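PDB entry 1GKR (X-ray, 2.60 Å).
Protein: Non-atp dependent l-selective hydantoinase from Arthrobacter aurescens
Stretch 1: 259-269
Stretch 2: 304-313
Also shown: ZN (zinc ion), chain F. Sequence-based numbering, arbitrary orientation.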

# COMPACT_ATOMS: atom_id res chain seq x y z
N VAL A 259 -8.54 13.68 -8.87
CA VAL A 259 -8.66 14.46 -7.65
C VAL A 259 -7.42 15.30 -7.47
O VAL A 259 -6.34 14.90 -7.88
CB VAL A 259 -8.84 13.53 -6.46
CG1 VAL A 259 -10.01 12.62 -6.73
CG2 VAL A 259 -7.58 12.70 -6.25
N HIS A 260 -7.55 16.47 -6.84
CA HIS A 260 -6.42 17.36 -6.66
C HIS A 260 -6.36 18.01 -5.30
O HIS A 260 -7.37 18.15 -4.61
CB HIS A 260 -6.47 18.42 -7.73
CG HIS A 260 -6.77 17.85 -9.07
ND1 HIS A 260 -5.79 17.58 -9.99
CD2 HIS A 260 -7.92 17.38 -9.59
CE1 HIS A 260 -6.33 16.96 -11.03
NE2 HIS A 260 -7.62 16.83 -10.81
N CYS A 261 -5.17 18.45 -4.92
CA CYS A 261 -5.00 19.05 -3.62
C CYS A 261 -4.68 20.53 -3.61
O CYS A 261 -3.78 21.01 -4.31
CB CYS A 261 -3.92 18.29 -2.89
SG CYS A 261 -3.54 19.01 -1.34
N GLU A 262 -5.44 21.28 -2.83
CA GLU A 262 -5.21 22.70 -2.71
C GLU A 262 -4.79 23.03 -1.29
O GLU A 262 -5.29 22.44 -0.34
CB GLU A 262 -6.48 23.51 -3.00
CG GLU A 262 -6.27 25.02 -2.84
CD GLU A 262 -7.53 25.78 -2.47
OE1 GLU A 262 -8.01 25.68 -1.32
OE2 GLU A 262 -8.04 26.50 -3.34
N SER A 263 -3.83 23.94 -1.16
CA SER A 263 -3.45 24.41 0.15
C SER A 263 -3.25 25.90 -0.04
O SER A 263 -3.52 26.41 -1.13
CB SER A 263 -2.18 23.76 0.67
OG SER A 263 -2.05 24.08 2.04
N GLY A 264 -2.80 26.61 0.97
CA GLY A 264 -2.64 28.04 0.79
C GLY A 264 -1.58 28.65 1.65
O GLY A 264 -1.10 28.04 2.61
N PRO A 265 -1.19 29.89 1.33
CA PRO A 265 -0.15 30.58 2.09
C PRO A 265 -0.36 30.66 3.60
O PRO A 265 0.60 30.78 4.33
CB PRO A 265 -0.06 31.95 1.41
CG PRO A 265 -1.39 32.11 0.74
CD PRO A 265 -1.75 30.74 0.27
N GLN A 266 -1.61 30.56 4.06
CA GLN A 266 -1.87 30.60 5.51
C GLN A 266 -1.33 29.36 6.20
O GLN A 266 -0.90 29.42 7.35
CB GLN A 266 -3.36 30.65 5.83
CG GLN A 266 -4.22 31.17 4.74
CD GLN A 266 -4.58 30.11 3.75
OE1 GLN A 266 -5.63 29.48 3.85
NE2 GLN A 266 -3.71 29.90 2.78
N TYR A 267 -1.38 28.23 5.51
CA TYR A 267 -0.93 26.98 6.08
C TYR A 267 0.57 26.79 5.93
O TYR A 267 1.17 26.06 6.72
CB TYR A 267 -1.68 25.82 5.43
CG TYR A 267 -3.15 25.88 5.71
CD1 TYR A 267 -3.64 25.66 7.00
CD2 TYR A 267 -4.07 26.19 4.71
CE1 TYR A 267 -4.99 25.75 7.29
CE2 TYR A 267 -5.43 26.29 4.98
CZ TYR A 267 -5.89 26.07 6.27
OH TYR A 267 -7.23 26.18 6.55
N LEU A 268 1.16 27.43 4.94
CA LEU A 268 2.60 27.31 4.72
C LEU A 268 3.42 28.33 5.51
O LEU A 268 4.50 28.01 5.99
CB LEU A 268 2.93 27.45 3.23
CG LEU A 268 2.40 26.34 2.32
CD1 LEU A 268 2.61 26.70 0.88
CD2 LEU A 268 3.11 25.06 2.64
N ASN A 269 2.88 29.54 5.65
CA ASN A 269 3.57 30.62 6.35
C ASN A 269 3.18 30.89 7.79
O ASN A 269 3.62 31.88 8.37
CB ASN A 269 3.43 31.90 5.53
CG ASN A 269 4.02 31.76 4.16
OD1 ASN A 269 5.24 31.78 3.99
ND2 ASN A 269 3.16 31.60 3.15
ZN ZN F . -13.00 29.18 1.91
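Stretch 2 (304-313) GLIDTLGSDH

How does stretch 2 lie on stretch 1? It runs alongside as a short parallel strand. Stretch 1 is extended from Val-259 to Ser-263, then turns at Gly-264 into a brief helix, Pro-265 to Leu-268. Stretch 2 begins in a loop, where Gly-304, at positive phi, follows the end of a helix, and it becomes a strand at Thr-308 and Leu-309. Two bridges fix the register: Glu-262 pairs with Thr-308, their CA atoms 4.7 Å apart, and Ser-263 with Leu-309, CA to CA 5.1 Å. Glu-262 and Thr-308 put their side chains on one face of the sheet, Ser-263 and Leu-309 on the other.

Which backbone donors and acceptors are satisfied across the pair? Three hydrogen bonds follow the alternation expected of parallel strands. The amide N of Thr-308 donates to Cys-261 O at 3.0 Å, Ser-263 N donates to Thr-308 O at 3.0 Å, and Gly-310 N donates to Ser-263 O at 3.0 Å. Thus Ser-263 uses both its N and its O toward stretch 2, while Thr-308 does the same toward stretch 1. CA-H...O contacts supplement this ladder: Glu-262 CA lies 3.3 Å from Thr-308 O, and Leu-309 CA lies 3.1 Å from Ser-263 O. Beyond the paired strands, Gly-264 CA approaches Gly-310 O at 3.4 Å. A side chain on Gly-264 would collide with that same oxygen, since an ideal CB would sit 2.3 Å from Gly-310 O.

What meets the backbone donor at the start of the ladder? A side chain does: Asp-307 points its CA-to-CB bond toward stretch 1, and its OD2 accepts from Cys-261 N at 2.7 Å, nearly in line at 169°. The other carboxylate oxygen is served by solvent. Water 1 donates to Asp-307 OD1 at 2.9 Å and also hydrogen-bonds His-260 ND1 at 2.9 Å, so it links the two side chains, with Asp-307 CG lying at the edge of the imidazole ring.

How do the side chains fill the two faces? Glu-262 CB rests 3.3 Å from Thr-308 OG1, and both Thr-308 OG1 and Glu-262 OE1 find hydrogen bonds elsewhere in the structure. On the other face Ser-263 CB packs 4.2 Å from Ile-306 CG2, while Leu-268, on the helix, brings CD1 within 4.4 Å of Leu-309 CD1.

What joins the helix of stretch 1 to the end of stretch 2? Gly-264 occupies the N-cap position just before the helix, and its O accepts from Tyr-267 N at 2.9 Å in the first turn; Gln-266 points its CA-to-CB bond toward stretch 2, with CD 3.5 Å from Ser-311 O. Water 2 then bridges the stretches, donating to Gln-266 OE1 at 3.1 Å and to Asp-312 OD2 at 2.9 Å; it also bonds Tyr-267 OH at 2.7 Å. Asp-312 OD1 binds zinc at 2.1 Å, and water 3, itself a zinc ligand, donates to Asp-312 OD2 at 2.9 Å.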

# COMPACT_ATOMS: atom_id res chain seq x y z
N GLY A 304 5.85 18.76 -5.74
CA GLY A 304 4.72 18.46 -6.60
C GLY A 304 3.50 17.76 -6.02
O GLY A 304 2.61 17.42 -6.79
N LEU A 305 3.45 17.54 -4.71
CA LEU A 305 2.28 16.88 -4.12
C LEU A 305 1.11 17.84 -3.89
O LEU A 305 -0.03 17.42 -3.67
CB LEU A 305 2.63 16.19 -2.81
CG LEU A 305 3.37 14.87 -2.98
CD1 LEU A 305 4.72 15.13 -3.59
CD2 LEU A 305 3.51 14.20 -1.65
N ILE A 306 1.39 19.13 -3.92
CA ILE A 306 0.35 20.12 -3.73
C ILE A 306 0.04 20.72 -5.09
O ILE A 306 0.87 21.39 -5.67
CB ILE A 306 0.81 21.17 -2.73
CG1 ILE A 306 0.96 20.50 -1.37
CG2 ILE A 306 -0.17 22.32 -2.71
CD1 ILE A 306 1.27 21.43 -0.24
N ASP A 307 -1.15 20.46 -5.59
CA ASP A 307 -1.55 20.91 -6.92
C ASP A 307 -1.80 22.39 -7.13
O ASP A 307 -1.38 22.95 -8.14
CB ASP A 307 -2.76 20.12 -7.37
CG ASP A 307 -2.50 18.64 -7.35
OD1 ASP A 307 -1.68 18.21 -8.18
OD2 ASP A 307 -3.08 17.92 -6.50
N THR A 308 -2.49 23.03 -6.19
CA THR A 308 -2.78 24.46 -6.33
C THR A 308 -2.70 25.19 -5.01
O THR A 308 -2.77 24.60 -3.93
CB THR A 308 -4.20 24.71 -6.87
OG1 THR A 308 -5.15 24.25 -5.90
CG2 THR A 308 -4.43 23.98 -8.19
N LEU A 309 -2.56 26.50 -5.10
CA LEU A 309 -2.50 27.35 -3.93
C LEU A 309 -3.64 28.36 -4.08
O LEU A 309 -3.84 28.95 -5.15
CB LEU A 309 -1.15 28.04 -3.87
CG LEU A 309 -0.20 27.70 -2.72
CD1 LEU A 309 -0.28 26.24 -2.37
CD2 LEU A 309 1.22 28.09 -3.09
N GLY A 310 -4.43 28.53 -3.03
CA GLY A 310 -5.53 29.47 -3.06
C GLY A 310 -5.46 30.26 -1.77
O GLY A 310 -5.12 29.70 -0.74
N SER A 311 -5.78 31.55 -1.80
CA SER A 311 -5.68 32.36 -0.59
C SER A 311 -6.75 32.12 0.46
O SER A 311 -6.47 32.13 1.67
CB SER A 311 -5.69 33.84 -0.97
OG SER A 311 -6.92 34.16 -1.57
N ASP A 312 -7.97 31.88 -0.00
CA ASP A 312 -9.11 31.72 0.89
C ASP A 312 -9.31 33.08 1.60
O ASP A 312 -9.65 33.16 2.79
CB ASP A 312 -8.91 30.59 1.90
CG ASP A 312 -10.21 30.22 2.61
OD1 ASP A 312 -11.29 30.44 2.02
OD2 ASP A 312 -10.16 29.71 3.75
N HIS A 313 -9.07 34.14 0.84
CA HIS A 313 -9.25 35.51 1.28
C HIS A 313 -10.71 35.67 1.72
O HIS A 313 -11.64 35.36 0.96
CB HIS A 313 -8.96 36.44 0.10
CG HIS A 313 -9.31 37.88 0.35
ND1 HIS A 313 -8.43 38.78 0.91
CD2 HIS A 313 -10.45 38.57 0.10
CE1 HIS A 313 -9.00 39.96 0.98
NE2 HIS A 313 -10.23 39.86 0.50
O HOH W 1 -3.03 18.13 -10.79
O HOH W 2 -8.13 28.44 5.37
O HOH W 3 -12.84 28.79 4.38